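Local coordinates for protein DNA photolyase (Agrobacterium tumefaciens, PDB 4U63) that repairs cyclobutane pyrimidine dimers in ultraviolet-damaged DNA as a class III photolyase, using FAD and a methenyltetrahydrofolate antenna chromophore, at residues I290-F293 / R294-V298; V478-G481 / K482-R486; N421-L424 / Q425-F429; H284-S287 / N288-S291. All blocks are in the same frame, centred on the assembly; numbering follows the deposited sequence.

Contact 1. Residues I290-F293 / R294-V298; sequences ISRF and RKEIV. With FAD (flavin-adenine dinucleotide), chain C; SO4 (sulfate ion), chain F; SO4 (sulfate ion), chain G; SO4 (sulfate ion), chain I.
Arg292 and Lys295, three residues apart on helix 287-309, hold the same sulfate. Lys295 NZ donates to its O2 at 2.7 Å. Arg292 NH1 reaches that same oxygen, while Arg292 NH2 takes O4 at 2.8 Å in a nearly straight bond of 167°, with the sulfate sulfur in the guanidinium plane, at its edge. One anion thus takes bonds from both cations, whose NH1 (Arg292) and NZ (Lys295) are 4.1 Å apart, and the CD of Lys295 lies over one face of the guanidinium. A second sulfate, also on Lys295 NZ, belongs to this cluster; both ions probably come from the crystallisation liquor. Arg292 curls back because its chain bends at chi2 (58°) and chi3 (61°), and its NE forms a salt bridge with Glu246.

This is one helix of the FAD-binding domain, with successive i to i+4 backbone bonds such as Arg294 N to Ile290 O at 2.9 Å, and its different flanks do different work. Phe293, Glu296 and Ile297 belong to the flavin pocket: Phe293 CE1 lies 3.6 Å from C5B of the FAD ribose, and Ile297 CG1 lies over a face of the Phe293 ring. Glu296 OE1 approaches adenine N7A of FAD at 3.1 Å.

On another flank, Ile290 and Arg294 run alongside each other. The CG2 of Ile290 presses on one face of the Arg294 guanidinium, 3.4 Å from NE. Trp275 makes a cation-pi contact with this arginine, NE donates to Thr278, and NH2 grips a third sulfate through O3 at 2.6 Å.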
loop_
_atom_site.group_PDB
_atom_site.type_symbol
_atom_site.label_atom_id
_atom_site.label_comp_id
_atom_site.label_asym_id
_atom_site.label_seq_id
_atom_site.Cartn_x
_atom_site.Cartn_y
_atom_site.Cartn_z
ATOM N N ILE A 290 2.332 -20.579 -6.502
ATOM C CA ILE A 290 3.350 -20.052 -5.606
ATOM C C ILE A 290 4.271 -19.076 -6.342
ATOM O O ILE A 290 4.563 -17.991 -5.828
ATOM C CB ILE A 290 4.160 -21.191 -4.966
ATOM C CG1 ILE A 290 3.250 -21.972 -3.986
ATOM C CG2 ILE A 290 5.398 -20.664 -4.250
ATOM C CD1 ILE A 290 3.795 -23.299 -3.545
ATOM N N SER A 291 4.714 -19.462 -7.538
ATOM C CA SER A 291 5.592 -18.607 -8.341
ATOM C C SER A 291 4.915 -17.278 -8.654
ATOM O O SER A 291 5.515 -16.221 -8.486
ATOM C CB SER A 291 5.991 -19.304 -9.636
ATOM O OG SER A 291 6.876 -18.491 -10.384
ATOM N N ARG A 292 3.662 -17.335 -9.090
ATOM C CA ARG A 292 2.900 -16.110 -9.408
ATOM C C ARG A 292 2.711 -15.198 -8.194
ATOM O O ARG A 292 2.886 -13.980 -8.287
ATOM C CB ARG A 292 1.532 -16.441 -10.018
ATOM C CG ARG A 292 0.761 -15.212 -10.531
ATOM C CD ARG A 292 1.566 -14.437 -11.584
ATOM N NE ARG A 292 1.849 -15.289 -12.742
ATOM C CZ ARG A 292 2.521 -14.914 -13.837
ATOM N NH1 ARG A 292 3.011 -13.683 -13.956
ATOM N NH2 ARG A 292 2.701 -15.790 -14.824
ATOM N N PHE A 293 2.366 -15.780 -7.058
ATOM C CA PHE A 293 2.219 -14.998 -5.827
ATOM C C PHE A 293 3.556 -14.344 -5.427
ATOM O O PHE A 293 3.601 -13.163 -5.076
ATOM C CB PHE A 293 1.671 -15.875 -4.698
ATOM C CG PHE A 293 1.459 -15.132 -3.422
ATOM C CD1 PHE A 293 0.553 -14.078 -3.369
ATOM C CD2 PHE A 293 2.174 -15.463 -2.279
ATOM C CE1 PHE A 293 0.356 -13.377 -2.204
ATOM C CE2 PHE A 293 1.978 -14.764 -1.103
ATOM C CZ PHE A 293 1.067 -13.717 -1.066
ATOM N N ARG A 294 4.633 -15.118 -5.489
ATOM C CA ARG A 294 5.981 -14.580 -5.226
ATOM C C ARG A 294 6.325 -13.428 -6.170
ATOM O O ARG A 294 6.891 -12.420 -5.736
ATOM C CB ARG A 294 7.024 -15.685 -5.317
ATOM C CG ARG A 294 7.016 -16.600 -4.116
ATOM C CD ARG A 294 7.879 -17.822 -4.340
ATOM N NE ARG A 294 7.897 -18.687 -3.166
ATOM C CZ ARG A 294 8.654 -19.775 -3.029
ATOM N NH1 ARG A 294 9.497 -20.150 -3.988
ATOM N NH2 ARG A 294 8.582 -20.491 -1.912
ATOM N N LYS A 295 5.975 -13.556 -7.448
ATOM C CA LYS A 295 6.198 -12.449 -8.399
ATOM C C LYS A 295 5.516 -11.164 -7.937
ATOM O O LYS A 295 6.090 -10.095 -8.055
ATOM C CB LYS A 295 5.734 -12.804 -9.808
ATOM C CG LYS A 295 6.708 -13.711 -10.545
ATOM C CD LYS A 295 6.240 -14.018 -11.961
ATOM C CE LYS A 295 7.271 -14.847 -12.697
ATOM N NZ LYS A 295 6.758 -15.302 -14.011
ATOM N N GLU A 296 4.301 -11.275 -7.395
ATOM C CA GLU A 296 3.572 -10.091 -6.939
ATOM C C GLU A 296 4.251 -9.431 -5.737
ATOM O O GLU A 296 4.346 -8.200 -5.671
ATOM C CB GLU A 296 2.108 -10.422 -6.652
ATOM C CG GLU A 296 1.350 -10.938 -7.871
ATOM C CD GLU A 296 1.534 -10.089 -9.108
ATOM O OE1 GLU A 296 1.396 -8.844 -9.014
ATOM O OE2 GLU A 296 1.810 -10.666 -10.170
ATOM N N ILE A 297 4.745 -10.244 -4.813
ATOM C CA ILE A 297 5.573 -9.750 -3.706
ATOM C C ILE A 297 6.796 -8.988 -4.262
ATOM O O ILE A 297 7.175 -7.932 -3.754
ATOM C CB ILE A 297 6.031 -10.905 -2.781
ATOM C CG1 ILE A 297 4.820 -11.580 -2.096
ATOM C CG2 ILE A 297 7.030 -10.430 -1.727
ATOM C CD1 ILE A 297 4.031 -10.657 -1.191
ATOM N N VAL A 298 7.399 -9.538 -5.313
ATOM C CA VAL A 298 8.563 -8.922 -5.944
ATOM C C VAL A 298 8.194 -7.656 -6.740
ATOM O O VAL A 298 9.043 -6.770 -6.898
ATOM C CB VAL A 298 9.349 -9.969 -6.762
ATOM C CG1 VAL A 298 10.462 -9.342 -7.582
ATOM C CG2 VAL A 298 9.941 -11.015 -5.806
HETATM P PA FAD C . -2.034 -9.972 -4.080
HETATM O O1A FAD C . -2.428 -10.320 -5.479
HETATM O O2A FAD C . -2.401 -10.907 -2.976
HETATM O O5B FAD C . -0.457 -9.676 -4.116
HETATM C C5B FAD C . 0.377 -9.839 -2.963
HETATM C C4B FAD C . 1.171 -8.578 -2.656
HETATM O O4B FAD C . 2.026 -8.226 -3.742
HETATM C C3B FAD C . 0.306 -7.362 -2.419
HETATM O O3B FAD C . -0.250 -7.342 -1.094
HETATM C C2B FAD C . 1.276 -6.234 -2.701
HETATM O O2B FAD C . 2.108 -5.961 -1.572
HETATM C C1B FAD C . 2.124 -6.795 -3.814
HETATM N N9A FAD C . 1.684 -6.392 -5.169
HETATM C C8A FAD C . 0.825 -7.064 -5.955
HETATM N N7A FAD C . 0.663 -6.446 -7.143
HETATM C C5A FAD C . 1.453 -5.351 -7.137
HETATM C C6A FAD C . 1.738 -4.267 -8.081
HETATM N N6A FAD C . 1.139 -4.245 -9.289
HETATM N N1A FAD C . 2.608 -3.312 -7.682
HETATM C C2A FAD C . 3.196 -3.336 -6.463
HETATM N N3A FAD C . 2.973 -4.310 -5.556
HETATM C C4A FAD C . 2.124 -5.318 -5.837
HETATM N N1 FAD C . -0.262 -1.544 -4.181
HETATM C C2 FAD C . 0.020 -1.120 -2.929
HETATM O O2 FAD C . 0.458 -1.970 -2.121
HETATM N N3 FAD C . -0.156 0.172 -2.552
HETATM C C4 FAD C . -0.622 1.116 -3.409
HETATM O O4 FAD C . -0.768 2.316 -3.059
HETATM C C4X FAD C . -0.960 0.717 -4.790
HETATM N N5 FAD C . -1.460 1.585 -5.718
HETATM C C5X FAD C . -1.732 1.171 -6.990
HETATM C C6 FAD C . -2.212 2.058 -7.945
HETATM C C7 FAD C . -2.507 1.641 -9.247
HETATM C C7M FAD C . -3.031 2.621 -10.272
HETATM C C8 FAD C . -2.313 0.224 -9.625
HETATM C C8M FAD C . -2.609 -0.284 -11.020
HETATM C C9 FAD C . -1.842 -0.657 -8.688
HETATM C C9A FAD C . -1.535 -0.261 -7.383
HETATM N N10 FAD C . -1.051 -1.187 -6.413
HETATM C C10 FAD C . -0.752 -0.715 -5.123
HETATM C "C1'" FAD C . -0.768 -2.590 -6.739
HETATM C "C2'" FAD C . -1.835 -3.644 -6.544
HETATM O "O2'" FAD C . -3.023 -3.251 -7.241
HETATM C "C3'" FAD C . -2.115 -3.914 -5.078
HETATM O "O3'" FAD C . -0.914 -4.241 -4.384
HETATM C "C4'" FAD C . -3.107 -5.071 -4.968
HETATM O "O4'" FAD C . -4.373 -4.649 -5.470
HETATM C "C5'" FAD C . -3.233 -5.493 -3.518
HETATM O "O5'" FAD C . -4.161 -6.575 -3.353
HETATM P P FAD C . -3.637 -7.945 -2.698
HETATM O O1P FAD C . -4.800 -8.864 -2.565
HETATM O O2P FAD C . -2.881 -7.662 -1.431
HETATM O O3P FAD C . -2.615 -8.479 -3.817
HETATM S S SO4 F . 4.759 -14.127 -17.256
HETATM O O1 SO4 F . 3.995 -12.900 -17.562
HETATM O O2 SO4 F . 5.353 -14.019 -15.908
HETATM O O3 SO4 F . 5.831 -14.308 -18.252
HETATM O O4 SO4 F . 3.854 -15.291 -17.308
HETATM S S SO4 G . 10.108 -15.824 -15.619
HETATM O O1 SO4 G . 11.476 -15.546 -15.128
HETATM O O2 SO4 G . 9.445 -16.811 -14.730
HETATM O O3 SO4 G . 9.327 -14.570 -15.631
HETATM O O4 SO4 G . 10.198 -16.366 -16.995
HETATM S S SO4 I . 10.288 -24.184 -1.677
HETATM O O1 SO4 I . 9.387 -25.069 -0.909
HETATM O O2 SO4 I . 11.512 -23.934 -0.894
HETATM O O3 SO4 I . 9.622 -22.898 -1.955
HETATM O O4 SO4 I . 10.658 -24.829 -2.951
HETATM O O HOH W 1 5.514 -17.396 -12.638
HETATM O O HOH W 2 2.615 -11.674 -12.466
#

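Contact 2. Residues V478-G481 / K482-R486; sequences VDHG and KARER
Asp479 OD2 accepts the backbone N of Lys482 at 2.9 Å. The bond is fairly straight, 162° at the hydrogen, and reaches the oxygen on its anti side, 22° out of the carboxylate plane. Asp479 has its CG opposite the backbone N (chi1 171°), which swings the carboxylate over the first turn of the helix. The same OD2 lies 3.3 Å from Lys482 CG, where the two side chains pass obliquely, and the ammonium stays 4.7 Å from it, measured to NZ, too far for a salt bridge. The Asp479 carbonyl O takes Ala483 N at 2.9 Å, the first backbone bond of the helix, and His480 O takes Arg484 N in the next.

Val478, just before the cap, turns its CG2 onto CB of the buried Ala483 at 3.6 Å, and these two make a small apolar patch. The same methyl approaches Arg486 NH2, whose hydrogen bond goes to the carbonyl of His375. His480 also turns to His375: ND1 is hydrogen-bonded to NE2 of that histidine, and the two rings meet. His480 NE2 donates only weakly to a water, in the ring plane, which Arg484 NH1 also reaches weakly.

A side-chain N-cap, together with a hydrophobic staple in which Val478 before the cap meets Ala483 in the first turn, starts the C-terminal helix 480-495 at the protein surface.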
loop_
_atom_site.group_PDB
_atom_site.type_symbol
_atom_site.label_atom_id
_atom_site.label_comp_id
_atom_site.label_asym_id
_atom_site.label_seq_id
_atom_site.Cartn_x
_atom_site.Cartn_y
_atom_site.Cartn_z
ATOM N N VAL A 478 -18.024 10.351 -21.504
ATOM C CA VAL A 478 -17.328 10.583 -22.773
ATOM C C VAL A 478 -17.621 9.385 -23.703
ATOM O O VAL A 478 -17.828 8.261 -23.231
ATOM C CB VAL A 478 -15.806 10.786 -22.554
ATOM C CG1 VAL A 478 -15.136 9.489 -22.104
ATOM C CG2 VAL A 478 -15.149 11.353 -23.808
ATOM N N ASP A 479 -17.657 9.642 -25.012
ATOM C CA ASP A 479 -17.781 8.589 -26.018
ATOM C C ASP A 479 -16.407 7.948 -26.192
ATOM O O ASP A 479 -15.411 8.660 -26.288
ATOM C CB ASP A 479 -18.263 9.177 -27.347
ATOM C CG ASP A 479 -18.212 8.177 -28.493
ATOM O OD1 ASP A 479 -19.073 7.279 -28.553
ATOM O OD2 ASP A 479 -17.317 8.301 -29.347
ATOM N N HIS A 480 -16.356 6.616 -26.226
ATOM C CA HIS A 480 -15.075 5.898 -26.341
ATOM C C HIS A 480 -14.264 6.340 -27.556
ATOM O O HIS A 480 -13.083 6.667 -27.425
ATOM C CB HIS A 480 -15.277 4.379 -26.400
ATOM C CG HIS A 480 -14.033 3.631 -26.775
ATOM N ND1 HIS A 480 -12.968 3.499 -25.919
ATOM C CD2 HIS A 480 -13.679 2.992 -27.912
ATOM C CE1 HIS A 480 -12.008 2.808 -26.504
ATOM N NE2 HIS A 480 -12.415 2.488 -27.718
ATOM N N GLY A 481 -14.903 6.336 -28.728
ATOM C CA GLY A 481 -14.241 6.710 -29.979
ATOM C C GLY A 481 -13.670 8.118 -29.937
ATOM O O GLY A 481 -12.507 8.330 -30.255
ATOM N N LYS A 482 -14.487 9.078 -29.519
ATOM C CA LYS A 482 -14.045 10.480 -29.433
ATOM C C LYS A 482 -12.925 10.645 -28.396
ATOM O O LYS A 482 -11.974 11.402 -28.609
ATOM C CB LYS A 482 -15.215 11.407 -29.075
ATOM C CG LYS A 482 -16.401 11.345 -30.036
ATOM C CD LYS A 482 -16.381 12.432 -31.092
ATOM C CE LYS A 482 -17.533 12.261 -32.077
ATOM N NZ LYS A 482 -18.877 12.257 -31.422
ATOM N N ALA A 483 -13.042 9.939 -27.274
ATOM C CA ALA A 483 -12.031 10.009 -26.210
ATOM C C ALA A 483 -10.708 9.459 -26.713
ATOM O O ALA A 483 -9.650 10.036 -26.483
ATOM C CB ALA A 483 -12.482 9.240 -24.986
ATOM N N ARG A 484 -10.795 8.338 -27.414
ATOM C CA ARG A 484 -9.637 7.716 -28.028
ATOM C C ARG A 484 -8.946 8.674 -29.023
ATOM O O ARG A 484 -7.728 8.857 -28.955
ATOM C CB ARG A 484 -10.063 6.416 -28.712
ATOM C CG ARG A 484 -8.907 5.612 -29.241
ATOM C CD ARG A 484 -9.353 4.456 -30.112
ATOM N NE ARG A 484 -8.236 4.077 -30.961
ATOM C CZ ARG A 484 -7.212 3.307 -30.593
ATOM N NH1 ARG A 484 -7.148 2.771 -29.373
ATOM N NH2 ARG A 484 -6.243 3.058 -31.471
ATOM N N GLU A 485 -9.722 9.282 -29.920
ATOM C CA GLU A 485 -9.183 10.263 -30.886
ATOM C C GLU A 485 -8.504 11.436 -30.185
ATOM O O GLU A 485 -7.437 11.885 -30.596
ATOM C CB GLU A 485 -10.282 10.823 -31.795
ATOM C CG GLU A 485 -10.828 9.858 -32.826
ATOM C CD GLU A 485 -12.094 10.383 -33.491
ATOM O OE1 GLU A 485 -12.281 11.615 -33.564
ATOM O OE2 GLU A 485 -12.908 9.563 -33.941
ATOM N N ARG A 486 -9.144 11.934 -29.130
ATOM C CA ARG A 486 -8.608 13.052 -28.358
ATOM C C ARG A 486 -7.275 12.701 -27.693
ATOM O O ARG A 486 -6.344 13.492 -27.722
ATOM C CB ARG A 486 -9.621 13.488 -27.305
ATOM C CG ARG A 486 -9.241 14.742 -26.537
ATOM C CD ARG A 486 -10.404 15.217 -25.688
ATOM N NE ARG A 486 -10.777 14.228 -24.674
ATOM C CZ ARG A 486 -11.817 14.344 -23.846
ATOM N NH1 ARG A 486 -12.612 15.415 -23.894
ATOM N NH2 ARG A 486 -12.066 13.382 -22.960
HETATM O O HOH W 3 -9.509 1.610 -28.228
#

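Contact 3. Residues N421-L424 / Q425-F429; sequences NPIL and QGEKF
Ile423 and Glu427 run alongside each other in the same direction, one turn apart on helix 422-429. CG2 of Ile423 sits 3.9 Å from Glu427 OE2, so the methyl flanks the carboxylate. Glu427 has CG opposite its own carbonyl carbon (chi1 -71°) and an extended chain beyond, which takes it along the isoleucine to Lys453, outside this helix, whose NZ forms a salt bridge with Glu427 OE2. Ile423 itself packs on Lys453 and Phe455, and this flank, together with Pro422 resting on Phe371 and His375 of helix 362-375, is the tight part of the contact. Gly426 is buried and gives its N to Pro422 O at 2.8 Å.

The helix opens with an N-cap. Asn421 OD1 accepts Ile423 N at 3.0 Å, with the donor standing well above the amide plane, 48° out of it, and the Asn421 carbonyl O takes Gln425 N at 3.1 Å. Proline at the first helical position suits such a start, since it has no N-H to be satisfied there. This short helix belongs to the FAD-binding domain, with the Gln425 side chain roughly 11 Å from the cofactor.

The side carrying Leu424 and Lys428 is much looser. Both are exposed, and what ties them together is backbone: Lys428 N to Leu424 O at 2.9 Å. Gln425 and Phe429 form a separate face that touches Arg363 of helix 362-375. Gln425 folds at chi2 (-83°), bringing CD to the edge of the Phe429 ring, while CG of the extended Lys428 lies over the centre of that ring, 4.1 Å above the plane.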
loop_
_atom_site.group_PDB
_atom_site.type_symbol
_atom_site.label_atom_id
_atom_site.label_comp_id
_atom_site.label_asym_id
_atom_site.label_seq_id
_atom_site.Cartn_x
_atom_site.Cartn_y
_atom_site.Cartn_z
ATOM N N ASN A 421 -10.928 -0.204 -24.636
ATOM C CA ASN A 421 -12.251 0.153 -24.210
ATOM C C ASN A 421 -12.512 -0.501 -22.852
ATOM O O ASN A 421 -12.359 -1.713 -22.716
ATOM C CB ASN A 421 -13.268 -0.336 -25.242
ATOM C CG ASN A 421 -14.619 0.322 -25.091
ATOM O OD1 ASN A 421 -15.000 0.741 -24.005
ATOM N ND2 ASN A 421 -15.353 0.420 -26.196
ATOM N N PRO A 422 -12.891 0.300 -21.838
ATOM C CA PRO A 422 -13.290 -0.258 -20.539
ATOM C C PRO A 422 -14.388 -1.314 -20.658
ATOM O O PRO A 422 -14.432 -2.248 -19.869
ATOM C CB PRO A 422 -13.834 0.952 -19.780
ATOM C CG PRO A 422 -13.273 2.147 -20.450
ATOM C CD PRO A 422 -12.887 1.777 -21.841
ATOM N N ILE A 423 -15.259 -1.149 -21.647
ATOM C CA ILE A 423 -16.368 -2.073 -21.879
ATOM C C ILE A 423 -15.825 -3.465 -22.177
ATOM O O ILE A 423 -16.265 -4.444 -21.583
ATOM C CB ILE A 423 -17.254 -1.603 -23.051
ATOM C CG1 ILE A 423 -17.855 -0.226 -22.758
ATOM C CG2 ILE A 423 -18.391 -2.585 -23.337
ATOM C CD1 ILE A 423 -18.072 0.597 -24.008
ATOM N N LEU A 424 -14.865 -3.530 -23.093
ATOM C CA LEU A 424 -14.233 -4.790 -23.489
ATOM C C LEU A 424 -13.433 -5.406 -22.337
ATOM O O LEU A 424 -13.479 -6.616 -22.116
ATOM C CB LEU A 424 -13.316 -4.571 -24.700
ATOM C CG LEU A 424 -13.978 -4.091 -25.996
ATOM C CD1 LEU A 424 -12.920 -3.701 -27.018
ATOM C CD2 LEU A 424 -14.909 -5.153 -26.557
ATOM N N GLN A 425 -12.693 -4.570 -21.614
ATOM C CA GLN A 425 -11.979 -5.025 -20.416
ATOM C C GLN A 425 -12.958 -5.617 -19.389
ATOM O O GLN A 425 -12.714 -6.689 -18.839
ATOM C CB GLN A 425 -11.166 -3.882 -19.809
ATOM C CG GLN A 425 -9.896 -3.567 -20.585
ATOM C CD GLN A 425 -8.744 -4.485 -20.208
ATOM O OE1 GLN A 425 -8.385 -4.598 -19.025
ATOM N NE2 GLN A 425 -8.156 -5.139 -21.197
ATOM N N GLY A 426 -14.065 -4.913 -19.157
ATOM C CA GLY A 426 -15.144 -5.396 -18.290
ATOM C C GLY A 426 -15.703 -6.745 -18.713
ATOM O O GLY A 426 -15.834 -7.644 -17.895
ATOM N N GLU A 427 -16.024 -6.887 -19.998
ATOM C CA GLU A 427 -16.551 -8.146 -20.531
ATOM C C GLU A 427 -15.517 -9.280 -20.500
ATOM O O GLU A 427 -15.885 -10.443 -20.347
ATOM C CB GLU A 427 -17.108 -7.932 -21.948
ATOM C CG GLU A 427 -18.394 -7.110 -21.932
ATOM C CD GLU A 427 -18.891 -6.660 -23.299
ATOM O OE1 GLU A 427 -18.194 -6.832 -24.316
ATOM O OE2 GLU A 427 -20.009 -6.117 -23.354
ATOM N N LYS A 428 -14.234 -8.939 -20.632
ATOM C CA LYS A 428 -13.160 -9.938 -20.600
ATOM C C LYS A 428 -12.917 -10.483 -19.185
ATOM O O LYS A 428 -12.833 -11.700 -18.987
ATOM C CB LYS A 428 -11.862 -9.330 -21.139
ATOM C CG LYS A 428 -10.681 -10.287 -21.217
ATOM C CD LYS A 428 -9.461 -9.596 -21.812
ATOM C CE LYS A 428 -8.297 -10.560 -21.969
ATOM N NZ LYS A 428 -7.086 -9.873 -22.495
ATOM N N PHE A 429 -12.797 -9.571 -18.219
ATOM C CA PHE A 429 -12.431 -9.924 -16.841
ATOM C C PHE A 429 -13.623 -10.040 -15.870
ATOM O O PHE A 429 -13.436 -10.482 -14.742
ATOM C CB PHE A 429 -11.381 -8.929 -16.312
ATOM C CG PHE A 429 -10.064 -8.988 -17.054
ATOM C CD1 PHE A 429 -9.246 -10.107 -16.949
ATOM C CD2 PHE A 429 -9.646 -7.933 -17.864
ATOM C CE1 PHE A 429 -8.035 -10.173 -17.631
ATOM C CE2 PHE A 429 -8.433 -7.994 -18.547
ATOM C CZ PHE A 429 -7.628 -9.113 -18.429
#

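Contact 4. Residues H284-S287 / N288-S291; sequences HIAS and NDIS
The chain passes from an extended loop into helix 287-309 here, with Ala286 at the N-cap position and a hydrophobic staple, Ile285 on Ile290, across the first turn. The carbonyl O of Ala286 receives two weak bonds, from Asp289 N at 3.2 Å, bent to 128°, and from Ile290 N at 3.4 Å. One residue on, Ser287 O takes Ser291 N at 2.9 Å, and the regular helical pattern is under way. A water bridges the N-cap backbone to the Asp289 carboxylate: it accepts from Ala286 N and donates to Asp289 OD2, each at 2.8 Å.

Asp289 is buried and anchored from outside the turn, OD1 on the backbone N of Glu246 and OD2 also on that of Gly244, which ties the beginning of this helix to the 244-246 region. In the conformer given, Asn288 reaches the same place, its ND2 donating to the carboxylate of Glu246.

On the apolar side Ile285 folds back over the first turn, resting on Leu242 and Lys243 as well. It crosses Ile290 at about a right angle: its CG2 lies anti to the backbone N, which brings that methyl to 3.6 Å from Ile290 CG1 and 3.7 Å from Ile290 CD1.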
loop_
_atom_site.group_PDB
_atom_site.type_symbol
_atom_site.label_atom_id
_atom_site.label_comp_id
_atom_site.label_asym_id
_atom_site.label_seq_id
_atom_site.Cartn_x
_atom_site.Cartn_y
_atom_site.Cartn_z
ATOM N N HIS A 284 0.128 -29.997 -1.449
ATOM C CA HIS A 284 -1.202 -29.421 -1.719
ATOM C C HIS A 284 -1.311 -28.309 -2.758
ATOM O O HIS A 284 -2.407 -28.082 -3.272
ATOM C CB HIS A 284 -1.760 -28.887 -0.407
ATOM C CG HIS A 284 -2.127 -29.967 0.546
ATOM N ND1 HIS A 284 -3.327 -30.627 0.475
ATOM C CD2 HIS A 284 -1.444 -30.534 1.565
ATOM C CE1 HIS A 284 -3.377 -31.545 1.416
ATOM N NE2 HIS A 284 -2.247 -31.509 2.093
ATOM N N ILE A 285 -0.205 -27.629 -3.071
ATOM C CA ILE A 285 -0.244 -26.410 -3.882
ATOM C C ILE A 285 0.672 -26.543 -5.091
ATOM O O ILE A 285 1.808 -27.010 -4.973
ATOM C CB ILE A 285 0.187 -25.173 -3.062
ATOM C CG1 ILE A 285 -0.692 -24.998 -1.804
ATOM C CG2 ILE A 285 0.155 -23.900 -3.908
ATOM C CD1 ILE A 285 -2.158 -24.697 -2.077
ATOM N N ALA A 286 0.156 -26.121 -6.242
ATOM C CA ALA A 286 0.889 -26.127 -7.488
ATOM C C ALA A 286 1.970 -25.049 -7.501
ATOM O O ALA A 286 1.756 -23.920 -7.048
ATOM C CB ALA A 286 -0.065 -25.914 -8.650
ATOM N N SER A 287 3.129 -25.405 -8.042
ATOM C CA SER A 287 4.252 -24.486 -8.108
ATOM C C SER A 287 3.938 -23.185 -8.871
ATOM O O SER A 287 4.477 -22.144 -8.529
ATOM C CB SER A 287 5.465 -25.174 -8.728
ATOM O OG SER A 287 5.194 -25.563 -10.057
ATOM N N ASN A 288 3.076 -23.249 -9.891
ATOM C CA ASN A 288 2.729 -22.050 -10.670
ATOM C C ASN A 288 2.001 -20.999 -9.830
ATOM O O ASN A 288 2.205 -19.805 -10.010
ATOM C CB ASN A 288 1.920 -22.402 -11.942
ATOM C CG ASN A 288 0.529 -22.957 -11.640
ATOM O OD1 ASN A 288 0.374 -23.814 -10.783
ATOM N ND2 ASN A 288 -0.486 -22.472 -12.354
ATOM N N ASP A 289 1.155 -21.446 -8.904
ATOM C CA ASP A 289 0.443 -20.518 -8.018
ATOM C C ASP A 289 1.406 -19.811 -7.059
ATOM O O ASP A 289 1.309 -18.613 -6.832
ATOM C CB ASP A 289 -0.645 -21.261 -7.228
ATOM C CG ASP A 289 -1.853 -21.594 -8.077
ATOM O OD1 ASP A 289 -2.190 -20.805 -8.986
ATOM O OD2 ASP A 289 -2.484 -22.639 -7.830
ATOM N N ILE A 290 2.332 -20.579 -6.502
ATOM C CA ILE A 290 3.350 -20.052 -5.606
ATOM C C ILE A 290 4.271 -19.076 -6.342
ATOM O O ILE A 290 4.563 -17.991 -5.828
ATOM C CB ILE A 290 4.160 -21.191 -4.966
ATOM C CG1 ILE A 290 3.250 -21.972 -3.986
ATOM C CG2 ILE A 290 5.398 -20.664 -4.250
ATOM C CD1 ILE A 290 3.795 -23.299 -3.545
ATOM N N SER A 291 4.714 -19.462 -7.538
ATOM C CA SER A 291 5.592 -18.607 -8.341
ATOM C C SER A 291 4.915 -17.278 -8.654
ATOM O O SER A 291 5.515 -16.221 -8.486
ATOM C CB SER A 291 5.991 -19.304 -9.636
ATOM O OG SER A 291 6.876 -18.491 -10.384
HETATM O O HOH W 4 -2.391 -24.999 -6.279
#

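How the contacts relate
Contacts 1 and 4 are successive pieces of helix 287-309 and share Ile290 and Ser291: contact 4 is its surface start, contact 1 the partly buried length that meets FAD. Contacts 2 and 3, the first at the surface and the second partly buried, lie on two other helices of the FAD-binding domain and touch where His480 CD2 meets Asn421 ND2 at 3.5 Å; His375 packs against both. Three of the four are helix starts: contacts 2 and 3 have side-chain caps, a carboxylate and an amide, whereas the N-cap of contact 4 is an alanine with a water bridge nearby. Contact 1 alone is mid-helix; its cationic side chains bind sulfates on two flanks, and Phe293, Glu296 and Ile297 meet the flavin cofactor.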